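Local coordinates for protein porin (Acinetobacter baumannii AB307-0294, PDB 5DL7) that probably acts as an outer-membrane porin, a beta-barrel channel through which small solutes, possibly vanillate and some antibiotics, cross the outer membrane, at residues 305-309 with 310-314. Sequence-based numbering, arbitrary orientation.
Sequences LDFMS and SDYSN
Phe307 and Tyr312 meet within the long loop that joins strands 278-288 and 318-327 and folds back against the inside of the porin barrel. CE1 of Tyr312 approaches CB of Phe307 to 3.9 Å. The two rings, their centroids 5.6 Å apart, are inclined at 55°, an oblique pairing. Tyr312 has CG anti to its own carbonyl carbon (chi1 -76°), which brings the ring alongside Phe307; its OH then hydrogen-bonds Ser367 OG on strand 363-375, the strand that Phe307 also packs against.

Between the two limbs of the turn the backbone is bridged by a single water. It accepts from Phe307 N at 2.9 Å and donates to Leu305 O and to Ser310 O, tying three backbone groups together where the chain reverses.

Past the reversal, two small side-chain turns overlap. In the first, an ST turn, Ser310 OG lies anti to the backbone N, which carries it to where it can accept a nearly straight bond from Tyr312 N (3.2 Å, 166°). In the second, an Asx turn, Asp311 OD1 is met from above its carboxylate plane by Ser313 N at 3.0 Å. Ser313 OG returns to Asp311 O at 2.7 Å. Ser310 OG also hydrogen-bonds Glu365 OE1, and Asp311 OD2 forms a salt bridge with Arg188 NH1. Ser309 OG hydrogen-bonds Glu408 OE1 and Ser391 OG, pinning the bend to the barrel wall.

Overlapping ST and Asx turns, joined to a water-bridged reversal, shape this irregular loop folded into the lumen of an OprD-family barrel.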
loop_
_atom_site.group_PDB
_atom_site.type_symbol
_atom_site.label_atom_id
_atom_site.label_comp_id
_atom_site.label_asym_id
_atom_site.label_seq_id
_atom_site.Cartn_x
_atom_site.Cartn_y
_atom_site.Cartn_z
ATOM N N LEU A 305 6.304 -7.839 -3.735
ATOM C CA LEU A 305 5.703 -7.644 -5.120
ATOM C C LEU A 305 4.324 -7.040 -4.913
ATOM O O LEU A 305 3.437 -7.672 -4.294
ATOM C CB LEU A 305 5.711 -8.962 -5.953
ATOM C CG LEU A 305 7.013 -9.665 -6.047
ATOM C CD1 LEU A 305 6.853 -10.876 -6.946
ATOM C CD2 LEU A 305 8.027 -8.661 -6.651
ATOM N N ASP A 306 4.102 -5.795 -5.280
ATOM C CA ASP A 306 2.827 -5.065 -5.016
ATOM C C ASP A 306 2.097 -4.802 -6.344
ATOM O O ASP A 306 2.037 -3.746 -6.917
ATOM C CB ASP A 306 3.118 -3.715 -4.390
ATOM C CG ASP A 306 4.064 -2.824 -5.245
ATOM O OD1 ASP A 306 5.020 -3.320 -6.155
ATOM O OD2 ASP A 306 3.974 -1.522 -5.012
ATOM N N PHE A 307 1.534 -5.864 -6.906
ATOM C CA PHE A 307 0.831 -5.804 -8.243
ATOM C C PHE A 307 -0.606 -5.296 -8.186
ATOM O O PHE A 307 -1.203 -5.333 -7.041
ATOM C CB PHE A 307 0.883 -7.226 -8.799
ATOM C CG PHE A 307 2.169 -7.492 -9.603
ATOM C CD1 PHE A 307 3.398 -7.568 -8.983
ATOM C CD2 PHE A 307 2.152 -7.601 -10.954
ATOM C CE1 PHE A 307 4.565 -7.870 -9.714
ATOM C CE2 PHE A 307 3.325 -7.831 -11.711
ATOM C CZ PHE A 307 4.540 -7.945 -11.079
ATOM N N MET A 308 -1.120 -4.799 -9.240
ATOM C CA MET A 308 -2.342 -4.053 -9.368
ATOM C C MET A 308 -3.575 -4.927 -9.082
ATOM O O MET A 308 -4.537 -4.458 -8.413
ATOM C CB MET A 308 -2.450 -3.343 -10.676
ATOM C CG MET A 308 -1.377 -2.257 -10.743
ATOM S SD MET A 308 -1.227 -1.693 -12.535
ATOM C CE MET A 308 -2.843 -1.090 -12.901
ATOM N N SER A 309 -3.593 -6.147 -9.625
ATOM C CA SER A 309 -4.880 -6.819 -9.869
ATOM C C SER A 309 -5.060 -8.059 -8.926
ATOM O O SER A 309 -6.095 -8.715 -9.087
ATOM C CB SER A 309 -5.030 -7.283 -11.316
ATOM O OG SER A 309 -4.911 -6.137 -12.155
ATOM N N SER A 310 -4.076 -8.373 -8.078
ATOM C CA SER A 310 -4.173 -9.455 -7.103
ATOM C C SER A 310 -3.133 -9.200 -6.046
ATOM O O SER A 310 -2.119 -8.537 -6.309
ATOM C CB SER A 310 -3.836 -10.824 -7.764
ATOM O OG SER A 310 -3.724 -11.954 -6.839
ATOM N N ASP A 311 -3.271 -9.867 -4.910
ATOM C CA ASP A 311 -2.286 -9.832 -3.853
ATOM C C ASP A 311 -1.169 -10.837 -3.969
ATOM O O ASP A 311 -0.162 -10.656 -3.223
ATOM C CB ASP A 311 -2.919 -9.770 -2.490
ATOM C CG ASP A 311 -3.456 -10.972 -1.987
ATOM O OD1 ASP A 311 -3.315 -12.123 -2.523
ATOM O OD2 ASP A 311 -3.627 -10.998 -0.760
ATOM N N TYR A 312 -1.312 -11.858 -4.797
ATOM C CA TYR A 312 -0.245 -12.900 -5.001
ATOM C C TYR A 312 0.213 -13.532 -3.706
ATOM O O TYR A 312 1.280 -14.124 -3.664
ATOM C CB TYR A 312 0.922 -12.341 -5.841
ATOM C CG TYR A 312 0.630 -12.229 -7.295
ATOM C CD1 TYR A 312 0.073 -11.116 -7.774
ATOM C CD2 TYR A 312 1.022 -13.165 -8.154
ATOM C CE1 TYR A 312 -0.273 -10.980 -9.139
ATOM C CE2 TYR A 312 0.751 -13.094 -9.500
ATOM C CZ TYR A 312 0.120 -12.001 -9.997
ATOM O OH TYR A 312 -0.247 -11.882 -11.335
ATOM N N SER A 313 -0.666 -13.573 -2.676
ATOM C CA SER A 313 -0.327 -13.975 -1.311
ATOM C C SER A 313 -1.133 -15.193 -0.820
ATOM O O SER A 313 -1.314 -15.346 0.441
ATOM C CB SER A 313 -0.416 -12.756 -0.328
ATOM O OG SER A 313 0.477 -11.670 -0.800
ATOM N N ASN A 314 -1.605 -16.025 -1.741
ATOM C CA ASN A 314 -2.439 -17.184 -1.381
ATOM C C ASN A 314 -1.638 -18.267 -0.734
ATOM O O ASN A 314 -0.369 -18.353 -0.904
ATOM C CB ASN A 314 -3.081 -17.679 -2.650
ATOM C CG ASN A 314 -4.064 -16.673 -3.184
ATOM O OD1 ASN A 314 -5.129 -16.452 -2.575
ATOM N ND2 ASN A 314 -3.741 -15.947 -4.260
HETATM O O HOH W 1 0.608 -8.134 -5.406
#